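Local coordinates for protein 6-phosphogluconate dehydrogenase NAD-binding (Dyadobacter fermentans, PDB 4GBJ) that probably acts as an NAD(P)-dependent oxidoreductase of the 6-phosphogluconate and 3-hydroxyisobutyrate dehydrogenase type, at residues A27-V32 with K150-N155. Sequence-based numbering, arbitrary orientation.
Sequences AGYELV and KPIVEN. With NA (sodium ion), chain E.
Tyr29 lays one face of its ring over the side chain of Ile152. Its CG stands anti to the carbonyl carbon (chi1 -67°), on the side of segment 150-155. The methyl CG2 of Ile152 makes the CH-pi contact, 4.2 Å from the centroid of the Tyr29 ring and displaced toward the rim. The other branch of Ile152 meets the phenol end: its CG1 lies 3.4 Å from Tyr29 OH. Asn155 comes to the ring edge, with its ND2 3.6 Å from Tyr29 CE2 and its amide plane turned 72° from the ring. Asn155 ND2 gives a hydrogen bond of 3.0 Å to Ile152 O. Asn155 N and Asn155 ND2 both reach this carbonyl from one side of its plane. Asn155 OD1 packs against Ala27 CB at 3.7 Å. An alanine in place of Tyr29 would probably open a gap over Ile152 and leave the Asn155 amide without its aromatic neighbour. In the same segment, Glu154 O binds the sodium ion, as does Val157 O. Gly28, at positive phi, is the C-prime residue of the Schellman motif ending helix 17-26. The contact thus packs the C-terminal part of helix 143-153 and the residues after it onto the helix-to-strand turn of the first beta-alpha-beta unit of a Rossmann-type domain.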
loop_
_atom_site.group_PDB
_atom_site.type_symbol
_atom_site.label_atom_id
_atom_site.label_comp_id
_atom_site.label_asym_id
_atom_site.label_seq_id
_atom_site.Cartn_x
_atom_site.Cartn_y
_atom_site.Cartn_z
ATOM N N ALA B 27 16.864 -26.272 16.055
ATOM C CA ALA B 27 15.807 -27.277 15.836
ATOM C C ALA B 27 16.320 -28.765 15.674
ATOM O O ALA B 27 15.515 -29.651 15.368
ATOM C CB ALA B 27 14.982 -26.889 14.630
ATOM N N GLY B 28 17.612 -29.020 15.876
ATOM C CA GLY B 28 18.178 -30.367 15.830
ATOM C C GLY B 28 18.728 -30.868 14.510
ATOM O O GLY B 28 19.155 -32.020 14.437
ATOM N N TYR B 29 18.758 -30.026 13.460
ATOM C CA TYR B 29 19.337 -30.439 12.180
ATOM C C TYR B 29 20.846 -30.258 12.173
ATOM O O TYR B 29 21.350 -29.220 12.607
ATOM C CB TYR B 29 18.762 -29.631 11.025
ATOM C CG TYR B 29 17.301 -29.876 10.754
ATOM C CD1 TYR B 29 16.892 -30.931 9.950
ATOM C CD2 TYR B 29 16.328 -29.003 11.225
ATOM C CE1 TYR B 29 15.542 -31.204 9.745
ATOM C CE2 TYR B 29 14.974 -29.247 11.006
ATOM C CZ TYR B 29 14.583 -30.332 10.235
ATOM O OH TYR B 29 13.260 -30.537 9.897
ATOM N N GLU B 30 21.555 -31.219 11.585
ATOM C CA GLU B 30 23.008 -31.148 11.416
ATOM C C GLU B 30 23.292 -30.334 10.139
ATOM O O GLU B 30 22.697 -30.643 9.098
ATOM C CB GLU B 30 23.578 -32.580 11.352
ATOM C CG GLU B 30 25.015 -32.731 10.859
ATOM C CD GLU B 30 25.509 -34.171 10.834
ATOM O OE1 GLU B 30 24.714 -35.080 10.490
ATOM O OE2 GLU B 30 26.703 -34.390 11.143
ATOM N N LEU B 31 24.137 -29.264 10.222
ATOM C CA LEU B 31 24.464 -28.434 9.060
ATOM C C LEU B 31 25.930 -28.438 8.702
ATOM O O LEU B 31 26.764 -28.232 9.580
ATOM C CB LEU B 31 24.095 -26.934 9.242
ATOM C CG LEU B 31 22.654 -26.497 9.488
ATOM C CD1 LEU B 31 22.537 -25.024 9.316
ATOM C CD2 LEU B 31 21.715 -27.145 8.570
ATOM N N VAL B 32 26.224 -28.482 7.377
ATOM C CA VAL B 32 27.565 -28.316 6.822
ATOM C C VAL B 32 27.439 -27.034 5.997
ATOM O O VAL B 32 26.653 -26.958 5.038
ATOM C CB VAL B 32 28.162 -29.538 6.087
ATOM C CG1 VAL B 32 27.262 -30.061 4.974
ATOM C CG2 VAL B 32 29.574 -29.240 5.589
ATOM N N LYS B 150 9.410 -28.893 3.354
ATOM C CA LYS B 150 8.423 -28.064 4.056
ATOM C C LYS B 150 8.571 -28.157 5.565
ATOM O O LYS B 150 8.537 -27.124 6.222
ATOM C CB LYS B 150 6.975 -28.403 3.660
ATOM C CG LYS B 150 5.959 -27.559 4.409
ATOM C CD LYS B 150 4.616 -27.550 3.742
ATOM C CE LYS B 150 3.571 -26.840 4.591
ATOM N NZ LYS B 150 2.215 -26.992 4.012
ATOM N N PRO B 151 8.768 -29.351 6.150
ATOM C CA PRO B 151 8.932 -29.425 7.621
ATOM C C PRO B 151 10.197 -28.719 8.112
ATOM O O PRO B 151 10.222 -28.264 9.241
ATOM C CB PRO B 151 8.981 -30.924 7.911
ATOM C CG PRO B 151 8.643 -31.616 6.652
ATOM C CD PRO B 151 8.869 -30.692 5.534
ATOM N N ILE B 152 11.237 -28.597 7.256
ATOM C CA ILE B 152 12.451 -27.897 7.652
ATOM C C ILE B 152 12.185 -26.369 7.690
ATOM O O ILE B 152 12.520 -25.727 8.668
ATOM C CB ILE B 152 13.650 -28.231 6.741
ATOM C CG1 ILE B 152 13.899 -29.780 6.656
ATOM C CG2 ILE B 152 14.925 -27.534 7.285
ATOM C CD1 ILE B 152 14.765 -30.194 5.511
ATOM N N VAL B 153 11.622 -25.804 6.629
ATOM C CA VAL B 153 11.438 -24.344 6.538
ATOM C C VAL B 153 10.380 -23.817 7.518
ATOM O O VAL B 153 10.484 -22.663 7.894
ATOM C CB VAL B 153 11.185 -23.846 5.109
ATOM C CG1 VAL B 153 12.236 -24.423 4.172
ATOM C CG2 VAL B 153 9.780 -24.156 4.605
ATOM N N GLU B 154 9.442 -24.667 7.995
ATOM C CA GLU B 154 8.444 -24.281 9.008
ATOM C C GLU B 154 9.112 -23.795 10.283
ATOM O O GLU B 154 8.489 -23.088 11.052
ATOM C CB GLU B 154 7.502 -25.460 9.343
ATOM C CG GLU B 154 6.386 -25.603 8.336
ATOM C CD GLU B 154 5.473 -26.809 8.441
ATOM O OE1 GLU B 154 5.870 -27.843 9.028
ATOM O OE2 GLU B 154 4.341 -26.708 7.916
ATOM N N ASN B 155 10.353 -24.197 10.530
ATOM C CA ASN B 155 11.077 -23.795 11.727
ATOM C C ASN B 155 11.450 -22.328 11.738
ATOM O O ASN B 155 11.519 -21.773 12.811
ATOM C CB ASN B 155 12.333 -24.637 11.893
ATOM C CG ASN B 155 11.989 -26.066 12.244
ATOM O OD1 ASN B 155 11.520 -26.340 13.339
ATOM N ND2 ASN B 155 12.132 -26.988 11.309
HETATM NA NA NA E . 6.781 -21.921 11.894
HETATM O O HOH W 1 5.308 -22.583 10.029
HETATM O O HOH W 2 5.913 -24.308 12.807
#